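Local atomic coordinates of putative cell adhesion protein (PDB entry 4H40), a protein that probably serves as a fimbrillin-like subunit of a distinct type of pilus in the gut bacterium Bacteroides fragilis, with a presumed part in cell adhesion. Residues E70-A75 against L108-G113; Y115-L120 against A151-T156; A142-Y147 against P176-T181. All blocks are in the same frame, centred on the assembly; numbering follows the deposited sequence.

Contact 1: E70-A75 against L108-G113; sequences EEYSKA and LYMKAG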
loop_
_atom_site.group_PDB
_atom_site.type_symbol
_atom_site.label_atom_id
_atom_site.label_comp_id
_atom_site.label_asym_id
_atom_site.label_seq_id
_atom_site.Cartn_x
_atom_site.Cartn_y
_atom_site.Cartn_z
ATOM N N GLU B 70 -38.378 -25.914 -10.399
ATOM C CA GLU B 70 -37.356 -26.595 -11.191
ATOM C C GLU B 70 -37.778 -26.762 -12.678
ATOM O O GLU B 70 -36.930 -26.654 -13.570
ATOM C CB GLU B 70 -37.087 -27.973 -10.539
ATOM C CG GLU B 70 -35.964 -28.789 -11.162
ATOM C CD GLU B 70 -36.330 -29.655 -12.359
ATOM O OE1 GLU B 70 -37.472 -30.167 -12.408
ATOM O OE2 GLU B 70 -35.459 -29.835 -13.242
ATOM N N GLU B 71 -39.084 -27.011 -12.929
ATOM C CA GLU B 71 -39.653 -27.207 -14.269
ATOM C C GLU B 71 -39.503 -25.954 -15.163
ATOM O O GLU B 71 -39.347 -26.096 -16.379
ATOM C CB GLU B 71 -41.132 -27.647 -14.194
ATOM C CG GLU B 71 -42.069 -26.713 -13.430
ATOM C CD GLU B 71 -42.458 -27.134 -12.021
ATOM O OE1 GLU B 71 -41.574 -27.166 -11.133
ATOM O OE2 GLU B 71 -43.667 -27.373 -11.795
ATOM N N TYR B 72 -39.524 -24.744 -14.565
ATOM C CA TYR B 72 -39.412 -23.511 -15.332
ATOM C C TYR B 72 -37.972 -22.969 -15.367
ATOM O O TYR B 72 -37.756 -21.836 -15.823
ATOM C CB TYR B 72 -40.386 -22.451 -14.798
ATOM C CG TYR B 72 -41.853 -22.737 -15.027
ATOM C CD1 TYR B 72 -42.276 -23.492 -16.122
ATOM C CD2 TYR B 72 -42.826 -22.210 -14.184
ATOM C CE1 TYR B 72 -43.626 -23.750 -16.344
ATOM C CE2 TYR B 72 -44.182 -22.453 -14.402
ATOM C CZ TYR B 72 -44.576 -23.221 -15.487
ATOM O OH TYR B 72 -45.903 -23.470 -15.712
ATOM N N SER B 73 -36.985 -23.781 -14.923
ATOM C CA SER B 73 -35.581 -23.387 -14.957
ATOM C C SER B 73 -35.114 -23.391 -16.425
ATOM O O SER B 73 -35.305 -24.392 -17.120
ATOM C CB SER B 73 -34.742 -24.310 -14.081
ATOM O OG SER B 73 -33.566 -23.655 -13.640
ATOM N N LYS B 74 -34.577 -22.246 -16.911
ATOM C CA LYS B 74 -34.161 -22.090 -18.314
ATOM C C LYS B 74 -32.847 -21.335 -18.440
ATOM O O LYS B 74 -32.618 -20.377 -17.707
ATOM C CB LYS B 74 -35.259 -21.363 -19.132
ATOM C CG LYS B 74 -35.117 -21.460 -20.659
ATOM C CD LYS B 74 -35.843 -22.652 -21.258
ATOM C CE LYS B 74 -34.881 -23.668 -21.810
ATOM N NZ LYS B 74 -35.593 -24.815 -22.422
ATOM N N ALA B 75 -32.015 -21.750 -19.412
ATOM C CA ALA B 75 -30.727 -21.150 -19.735
ATOM C C ALA B 75 -30.787 -20.448 -21.089
ATOM O O ALA B 75 -31.466 -20.925 -22.003
ATOM C CB ALA B 75 -29.653 -22.214 -19.744
ATOM N N LEU B 108 -39.206 -21.318 -23.359
ATOM C CA LEU B 108 -39.796 -21.479 -22.034
ATOM C C LEU B 108 -41.267 -21.097 -22.091
ATOM O O LEU B 108 -41.598 -19.944 -22.383
ATOM C CB LEU B 108 -39.048 -20.648 -20.953
ATOM C CG LEU B 108 -39.781 -20.324 -19.622
ATOM C CD1 LEU B 108 -39.875 -21.534 -18.704
ATOM C CD2 LEU B 108 -39.077 -19.254 -18.898
ATOM N N TYR B 109 -42.141 -22.077 -21.837
ATOM C CA TYR B 109 -43.578 -21.879 -21.745
ATOM C C TYR B 109 -43.968 -22.034 -20.280
ATOM O O TYR B 109 -43.541 -22.987 -19.614
ATOM C CB TYR B 109 -44.360 -22.852 -22.642
ATOM C CG TYR B 109 -44.169 -22.632 -24.126
ATOM C CD1 TYR B 109 -43.158 -23.288 -24.825
ATOM C CD2 TYR B 109 -45.038 -21.824 -24.847
ATOM C CE1 TYR B 109 -43.007 -23.129 -26.203
ATOM C CE2 TYR B 109 -44.892 -21.650 -26.224
ATOM C CZ TYR B 109 -43.866 -22.296 -26.899
ATOM O OH TYR B 109 -43.714 -22.149 -28.261
HETATM N N MSE B 110 -44.744 -21.067 -19.772
HETATM C CA MSE B 110 -45.206 -21.036 -18.379
HETATM C C MSE B 110 -46.727 -20.898 -18.275
HETATM O O MSE B 110 -47.348 -20.287 -19.155
HETATM C CB MSE B 110 -44.541 -19.874 -17.621
HETATM C CG MSE B 110 -43.063 -20.079 -17.401
HETATM SE SE MSE B 110 -42.370 -19.024 -15.951
HETATM C CE MSE B 110 -41.698 -17.595 -16.920
ATOM N N LYS B 111 -47.332 -21.440 -17.185
ATOM C CA LYS B 111 -48.766 -21.225 -16.980
ATOM C C LYS B 111 -48.973 -19.819 -16.407
ATOM O O LYS B 111 -48.014 -19.206 -15.926
ATOM C CB LYS B 111 -49.514 -22.297 -16.127
ATOM C CG LYS B 111 -48.811 -23.158 -15.070
ATOM C CD LYS B 111 -49.731 -24.319 -14.705
ATOM C CE LYS B 111 -49.021 -25.482 -14.077
ATOM N NZ LYS B 111 -49.896 -26.678 -14.077
ATOM N N ALA B 112 -50.221 -19.317 -16.468
ATOM C CA ALA B 112 -50.615 -18.020 -15.930
ATOM C C ALA B 112 -50.469 -18.003 -14.400
ATOM O O ALA B 112 -50.666 -19.019 -13.732
ATOM C CB ALA B 112 -52.047 -17.709 -16.331
ATOM N N GLY B 113 -50.050 -16.859 -13.879
ATOM C CA GLY B 113 -49.842 -16.662 -12.449
ATOM C C GLY B 113 -48.733 -15.691 -12.121
ATOM O O GLY B 113 -48.076 -15.157 -13.018
#
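Met110, a selenomethionine, covers one face of the Tyr72 ring with two of its atoms. CG, anti to its own carbonyl carbon (chi1 -69°), stands almost over the ring centre, 3.6 Å from the Tyr72 centroid and 6° off the normal, the geometry of a CH-pi contact. SE lies further off-centre but over the same face, and comes closest to Tyr72 CD2 at 3.7 Å, a Met-aromatic contact. On the opposite face Glu71 CG sits toward the rim.

Apolar packing continues at the root of the tyrosine, where Leu108 CD1 lies 4.0 Å from Tyr72 CD1 and close to the backbone of Tyr72. The Lys74 and Leu108 side chains run alongside each other with opposed directions, Lys74 CD 3.8 Å from Leu108 CB; the amino group of Lys74 goes on to Thr106 O. The contact joins strand 108-110, which pairs with strand 14-19, to the loop that leads into strand 74-79; Lys74, in that strand, pairs with strand 56-62, whose Leu59 and Val61 also touch Leu108, Met110 and Tyr72.

The polar term is one hydrogen bond. Lys111 N donates to Tyr72 OH at 2.9 Å with an N-H...O angle of 161°, a nearly straight bond that ties the tip of the ring to the backbone just beyond strand 108-110. The carbonyl of Lys111 has its own partner, the hydroxyl of Tyr115.

Contact 2: Y115-L120 against A151-T156; sequences YYFRIL and AMTAVT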
loop_
_atom_site.group_PDB
_atom_site.type_symbol
_atom_site.label_atom_id
_atom_site.label_comp_id
_atom_site.label_asym_id
_atom_site.label_seq_id
_atom_site.Cartn_x
_atom_site.Cartn_y
_atom_site.Cartn_z
ATOM N N TYR B 115 -45.149 -15.053 -10.396
ATOM C CA TYR B 115 -43.882 -15.733 -10.157
ATOM C C TYR B 115 -42.756 -14.762 -9.796
ATOM O O TYR B 115 -42.710 -13.645 -10.308
ATOM C CB TYR B 115 -43.452 -16.509 -11.424
ATOM C CG TYR B 115 -44.474 -17.489 -11.946
ATOM C CD1 TYR B 115 -44.502 -18.805 -11.492
ATOM C CD2 TYR B 115 -45.402 -17.110 -12.912
ATOM C CE1 TYR B 115 -45.448 -19.715 -11.971
ATOM C CE2 TYR B 115 -46.355 -18.008 -13.394
ATOM C CZ TYR B 115 -46.369 -19.313 -12.928
ATOM O OH TYR B 115 -47.301 -20.201 -13.414
ATOM N N TYR B 116 -41.822 -15.217 -8.956
ATOM C CA TYR B 116 -40.604 -14.487 -8.617
ATOM C C TYR B 116 -39.516 -15.038 -9.489
ATOM O O TYR B 116 -39.552 -16.225 -9.806
ATOM C CB TYR B 116 -40.241 -14.658 -7.136
ATOM C CG TYR B 116 -41.095 -13.836 -6.198
ATOM C CD1 TYR B 116 -40.827 -12.486 -5.984
ATOM C CD2 TYR B 116 -42.138 -14.417 -5.484
ATOM C CE1 TYR B 116 -41.598 -11.726 -5.108
ATOM C CE2 TYR B 116 -42.909 -13.671 -4.596
ATOM C CZ TYR B 116 -42.637 -12.323 -4.412
ATOM O OH TYR B 116 -43.391 -11.573 -3.541
ATOM N N PHE B 117 -38.561 -14.217 -9.907
ATOM C CA PHE B 117 -37.490 -14.760 -10.724
ATOM C C PHE B 117 -36.155 -14.122 -10.372
ATOM O O PHE B 117 -36.072 -12.938 -10.034
ATOM C CB PHE B 117 -37.791 -14.691 -12.250
ATOM C CG PHE B 117 -37.943 -13.313 -12.850
ATOM C CD1 PHE B 117 -39.170 -12.665 -12.840
ATOM C CD2 PHE B 117 -36.860 -12.668 -13.445
ATOM C CE1 PHE B 117 -39.304 -11.370 -13.368
ATOM C CE2 PHE B 117 -36.995 -11.375 -13.983
ATOM C CZ PHE B 117 -38.220 -10.737 -13.947
ATOM N N ARG B 118 -35.113 -14.954 -10.412
ATOM C CA ARG B 118 -33.727 -14.576 -10.160
ATOM C C ARG B 118 -32.893 -14.954 -11.372
ATOM O O ARG B 118 -33.298 -15.816 -12.165
ATOM C CB ARG B 118 -33.173 -15.233 -8.883
ATOM C CG ARG B 118 -33.969 -14.913 -7.640
ATOM C CD ARG B 118 -33.133 -15.050 -6.398
ATOM N NE ARG B 118 -33.493 -13.992 -5.463
ATOM C CZ ARG B 118 -32.632 -13.178 -4.868
ATOM N NH1 ARG B 118 -31.330 -13.330 -5.046
ATOM N NH2 ARG B 118 -33.064 -12.226 -4.067
ATOM N N ILE B 119 -31.751 -14.275 -11.541
ATOM C CA ILE B 119 -30.830 -14.492 -12.658
ATOM C C ILE B 119 -29.461 -14.788 -12.120
ATOM O O ILE B 119 -29.057 -14.228 -11.100
ATOM C CB ILE B 119 -30.756 -13.278 -13.659
ATOM C CG1 ILE B 119 -32.078 -12.488 -13.837
ATOM C CG2 ILE B 119 -30.074 -13.647 -14.992
ATOM C CD1 ILE B 119 -33.174 -13.202 -14.500
ATOM N N LEU B 120 -28.738 -15.636 -12.852
ATOM C CA LEU B 120 -27.346 -16.028 -12.632
ATOM C C LEU B 120 -26.632 -15.997 -13.963
ATOM O O LEU B 120 -27.222 -16.379 -14.982
ATOM C CB LEU B 120 -27.242 -17.435 -12.025
ATOM C CG LEU B 120 -27.862 -17.658 -10.672
ATOM C CD1 LEU B 120 -28.286 -19.069 -10.536
ATOM C CD2 LEU B 120 -26.912 -17.297 -9.548
ATOM N N ALA B 151 -32.460 -5.828 -7.327
ATOM C CA ALA B 151 -33.336 -6.651 -6.481
ATOM C C ALA B 151 -34.292 -7.476 -7.314
ATOM O O ALA B 151 -34.678 -7.064 -8.420
ATOM C CB ALA B 151 -34.113 -5.771 -5.519
HETATM N N MSE B 152 -34.657 -8.652 -6.773
HETATM C CA MSE B 152 -35.562 -9.634 -7.359
HETATM C C MSE B 152 -36.936 -9.025 -7.612
HETATM O O MSE B 152 -37.453 -8.274 -6.783
HETATM C CB MSE B 152 -35.672 -10.853 -6.430
HETATM C CG MSE B 152 -36.705 -11.874 -6.870
HETATM SE SE MSE B 152 -36.849 -13.392 -5.676
HETATM C CE MSE B 152 -37.427 -12.473 -4.069
ATOM N N THR B 153 -37.521 -9.360 -8.769
ATOM C CA THR B 153 -38.834 -8.872 -9.164
ATOM C C THR B 153 -39.796 -10.018 -9.386
ATOM O O THR B 153 -39.405 -11.177 -9.553
ATOM C CB THR B 153 -38.740 -7.982 -10.417
ATOM O OG1 THR B 153 -37.921 -8.611 -11.409
ATOM C CG2 THR B 153 -38.205 -6.606 -10.100
ATOM N N ALA B 154 -41.077 -9.678 -9.341
ATOM C CA ALA B 154 -42.169 -10.590 -9.612
ATOM C C ALA B 154 -42.755 -10.253 -10.976
ATOM O O ALA B 154 -42.655 -9.106 -11.441
ATOM C CB ALA B 154 -43.223 -10.495 -8.523
ATOM N N VAL B 155 -43.318 -11.265 -11.637
ATOM C CA VAL B 155 -43.967 -11.136 -12.945
ATOM C C VAL B 155 -45.323 -11.815 -12.882
ATOM O O VAL B 155 -45.447 -12.883 -12.281
ATOM C CB VAL B 155 -43.087 -11.675 -14.118
ATOM C CG1 VAL B 155 -42.729 -13.162 -13.953
ATOM C CG2 VAL B 155 -43.736 -11.400 -15.480
ATOM N N THR B 156 -46.334 -11.183 -13.476
ATOM C CA THR B 156 -47.671 -11.763 -13.570
ATOM C C THR B 156 -47.889 -12.138 -15.032
ATOM O O THR B 156 -47.783 -11.286 -15.911
ATOM C CB THR B 156 -48.739 -10.821 -13.009
ATOM O OG1 THR B 156 -48.410 -10.511 -11.656
ATOM C CG2 THR B 156 -50.134 -11.429 -13.064
#
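The Arg118 guanidinium meets Met152 at its edge: the selenium of this selenomethionine lies in the guanidinium plane, 3.4 Å from Arg118 NE, and the two side chains cross at about a right angle. The Phe117 ring has Ile119 CD1 at its edge, in plane, while Thr153 OG1 (nearest to Phe117 CZ) and Val155 CG1 (3.8 Å from Phe117 CD1) approach it obliquely. Oblique, too, is the approach to the Tyr116 ring, where Met152 CE is 3.9 Å from Tyr116 CD1 and Ala154 CB is 4.0 Å from Tyr116 CE1; with SE 54° off the ring normal, this is a slanted Met-aromatic contact. The bend of Met152 at chi3 (62°) carries CE to that ring.

The backbones run antiparallel, their short axes at 134°. Tyr115 and Val155 form a hydrogen-bonded pair, Tyr115 N to Val155 O at 2.9 Å and Val155 N to Tyr115 O at 2.8 Å; Tyr116 and Ala154 are the next, non-hydrogen-bonded pair. Phe117 and Val155 share the face that packs on Leu172 of strand 169-173.

Chemically, backbone pairing is firm at Tyr115 and Val155, while at Arg118 side chains make the contact. The charge of Arg118 is met by Asp145 and by a cation-pi contact with Trp221; the neighbouring selenium may be polarised by that charge.

Contact 3: A142-Y147 against P176-T181; sequences ATDDRY and PIINQT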
loop_
_atom_site.group_PDB
_atom_site.type_symbol
_atom_site.label_atom_id
_atom_site.label_comp_id
_atom_site.label_asym_id
_atom_site.label_seq_id
_atom_site.Cartn_x
_atom_site.Cartn_y
_atom_site.Cartn_z
ATOM N N ALA B 142 -25.365 -11.868 -10.830
ATOM C CA ALA B 142 -26.644 -12.378 -10.360
ATOM C C ALA B 142 -27.531 -11.260 -9.828
ATOM O O ALA B 142 -27.129 -10.091 -9.770
ATOM C CB ALA B 142 -26.404 -13.403 -9.247
ATOM N N THR B 143 -28.737 -11.646 -9.437
ATOM C CA THR B 143 -29.744 -10.840 -8.762
ATOM C C THR B 143 -29.168 -10.480 -7.385
ATOM O O THR B 143 -28.607 -11.346 -6.708
ATOM C CB THR B 143 -31.038 -11.680 -8.657
ATOM O OG1 THR B 143 -31.500 -12.023 -9.968
ATOM C CG2 THR B 143 -32.129 -10.981 -7.891
ATOM N N ASP B 144 -29.265 -9.217 -6.984
ATOM C CA ASP B 144 -28.751 -8.788 -5.690
ATOM C C ASP B 144 -29.805 -8.009 -4.956
ATOM O O ASP B 144 -30.237 -6.957 -5.436
ATOM C CB ASP B 144 -27.483 -7.954 -5.854
ATOM C CG ASP B 144 -26.481 -8.140 -4.745
ATOM O OD1 ASP B 144 -26.830 -7.870 -3.583
ATOM O OD2 ASP B 144 -25.338 -8.529 -5.044
ATOM N N ASP B 145 -30.221 -8.511 -3.784
ATOM C CA ASP B 145 -31.256 -7.857 -2.993
ATOM C C ASP B 145 -30.698 -6.684 -2.175
ATOM O O ASP B 145 -31.472 -5.941 -1.563
ATOM C CB ASP B 145 -31.954 -8.881 -2.096
ATOM C CG ASP B 145 -33.014 -9.738 -2.787
ATOM O OD1 ASP B 145 -33.337 -9.461 -3.969
ATOM O OD2 ASP B 145 -33.540 -10.679 -2.130
ATOM N N ARG B 146 -29.371 -6.474 -2.218
ATOM C CA ARG B 146 -28.728 -5.379 -1.493
ATOM C C ARG B 146 -29.052 -4.030 -2.134
ATOM O O ARG B 146 -29.026 -3.021 -1.436
ATOM C CB ARG B 146 -27.202 -5.582 -1.400
ATOM C CG ARG B 146 -26.799 -6.633 -0.372
ATOM C CD ARG B 146 -25.321 -7.007 -0.450
ATOM N NE ARG B 146 -25.024 -7.886 -1.588
ATOM C CZ ARG B 146 -23.922 -8.619 -1.723
ATOM N NH1 ARG B 146 -22.992 -8.614 -0.775
ATOM N NH2 ARG B 146 -23.747 -9.367 -2.799
ATOM N N TYR B 147 -29.357 -4.002 -3.442
ATOM C CA TYR B 147 -29.663 -2.756 -4.162
ATOM C C TYR B 147 -30.992 -2.872 -4.845
ATOM O O TYR B 147 -31.347 -3.957 -5.300
ATOM C CB TYR B 147 -28.565 -2.388 -5.177
ATOM C CG TYR B 147 -27.170 -2.688 -4.677
ATOM C CD1 TYR B 147 -26.546 -1.859 -3.751
ATOM C CD2 TYR B 147 -26.508 -3.853 -5.059
ATOM C CE1 TYR B 147 -25.288 -2.166 -3.236
ATOM C CE2 TYR B 147 -25.252 -4.173 -4.547
ATOM C CZ TYR B 147 -24.645 -3.325 -3.634
ATOM O OH TYR B 147 -23.401 -3.630 -3.133
ATOM N N PRO B 176 -31.162 -5.358 -14.322
ATOM C CA PRO B 176 -29.716 -5.559 -14.483
ATOM C C PRO B 176 -29.169 -6.463 -13.360
ATOM O O PRO B 176 -29.792 -6.598 -12.302
ATOM C CB PRO B 176 -29.139 -4.143 -14.429
ATOM C CG PRO B 176 -30.157 -3.325 -13.724
ATOM C CD PRO B 176 -31.490 -3.963 -13.950
ATOM N N ILE B 177 -28.037 -7.146 -13.624
ATOM C CA ILE B 177 -27.398 -8.033 -12.652
ATOM C C ILE B 177 -26.045 -7.408 -12.235
ATOM O O ILE B 177 -25.578 -6.456 -12.842
ATOM C CB ILE B 177 -27.320 -9.505 -13.156
ATOM C CG1 ILE B 177 -26.571 -9.644 -14.512
ATOM C CG2 ILE B 177 -28.729 -10.135 -13.201
ATOM C CD1 ILE B 177 -26.571 -11.092 -15.149
ATOM N N ILE B 178 -25.467 -7.880 -11.158
ATOM C CA ILE B 178 -24.255 -7.307 -10.578
ATOM C C ILE B 178 -23.422 -8.443 -10.017
ATOM O O ILE B 178 -23.953 -9.535 -9.757
ATOM C CB ILE B 178 -24.677 -6.236 -9.514
ATOM C CG1 ILE B 178 -23.501 -5.389 -8.985
ATOM C CG2 ILE B 178 -25.590 -6.808 -8.408
ATOM C CD1 ILE B 178 -23.885 -4.060 -8.450
ATOM N N ASN B 179 -22.118 -8.199 -9.866
ATOM C CA ASN B 179 -21.109 -9.157 -9.397
ATOM C C ASN B 179 -21.286 -9.579 -7.954
ATOM O O ASN B 179 -21.468 -8.743 -7.062
ATOM C CB ASN B 179 -19.717 -8.572 -9.559
ATOM C CG ASN B 179 -19.219 -8.676 -10.956
ATOM O OD1 ASN B 179 -18.878 -9.768 -11.433
ATOM N ND2 ASN B 179 -19.249 -7.554 -11.650
ATOM N N GLN B 180 -21.138 -10.885 -7.737
ATOM C CA GLN B 180 -21.249 -11.507 -6.424
ATOM C C GLN B 180 -19.901 -11.707 -5.792
ATOM O O GLN B 180 -19.825 -11.914 -4.582
ATOM C CB GLN B 180 -22.005 -12.847 -6.525
ATOM C CG GLN B 180 -23.450 -12.694 -7.023
ATOM C CD GLN B 180 -24.212 -11.619 -6.287
ATOM O OE1 GLN B 180 -24.540 -11.750 -5.106
ATOM N NE2 GLN B 180 -24.431 -10.497 -6.941
ATOM N N THR B 181 -18.840 -11.583 -6.593
ATOM C CA THR B 181 -17.474 -11.768 -6.123
ATOM C C THR B 181 -16.652 -10.487 -6.243
ATOM O O THR B 181 -17.042 -9.534 -6.923
ATOM C CB THR B 181 -16.749 -12.910 -6.895
ATOM O OG1 THR B 181 -16.382 -12.454 -8.170
ATOM C CG2 THR B 181 -17.562 -14.127 -7.058
HETATM O O HOH W 1 -22.849 -7.079 -5.384
HETATM O O HOH W 2 -21.809 -11.625 -2.701
#
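Gln180 CG stands anti to its own carbonyl carbon (chi1 -62°), and the one bend of the chain, at chi2 (-49°), places CD beside the carboxylate of Asp144. The two side chains lie side by side, pointing opposite ways, and NE2 donates to Asp144 OD2 at 2.9 Å, on the anti side and somewhat out of the carboxylate plane. NE2 also donates to Ile178 O at 3.0 Å, from above the carbonyl plane, whereas Ala142 N reaches the same oxygen from the opposite face. Two donors thus grip Ile178 O, and both hydrogens of the amide are used.

Both oxygens of Asp144 accept from more than one donor. Arg146 grips it side-on, NE to OD1 at 2.7 Å in a salt bridge on the syn lone pair and NH2 to OD2 at 2.9 Å, while the anti lone pair of OD1 takes Arg146 N. One water links Asp144 OD2 to Asn179 O, and another joins Arg146 NH2 to Gln180 O. So many donors around a buried carboxylate would probably keep it ionised.

Apolar contacts line the rest: Asp144 CB lies against Ile178 CG2, Ala142 CB is 3.8 Å from Gln180 CG, and Tyr147 CE2 meets Ile178 CD1 at 4.1 Å.

Ala142 and Ile178 form an antiparallel hydrogen-bonded pair, completed by Ile178 N to Ala142 O at 3.1 Å. The pair links strand 141-142, itself paired with strand 113-121, to strand 177-190. Beyond it the chain leaves through Thr143, and an Asx turn at Asp144 starts the type I beta turn that runs to Tyr147.

In the fold
Contacts 1 and 2 follow each other along the chain, their centres 12 Å apart, and meet where Tyr72 CE2 lies 3.9 Å from Tyr115 CE1. Contacts 2 and 3 interlock, since their segments alternate in sequence; with centres 13 Å apart they share a salt bridge, Arg118 NH2 to Asp145 OD2, and a probable hydrogen bond of 2.8 Å between Ile119 N and Thr143 OG1. Strand 113-121 connects them as well, pairing with both 153-157 and 141-142, the latter in turn with 177-190. Contacts 1 and 3 do not touch; their nearest atoms are about 11 Å apart. Contact 3 is the most central, about 10 Å from the chain centre, against 20 and 26 Å for contacts 2 and 1.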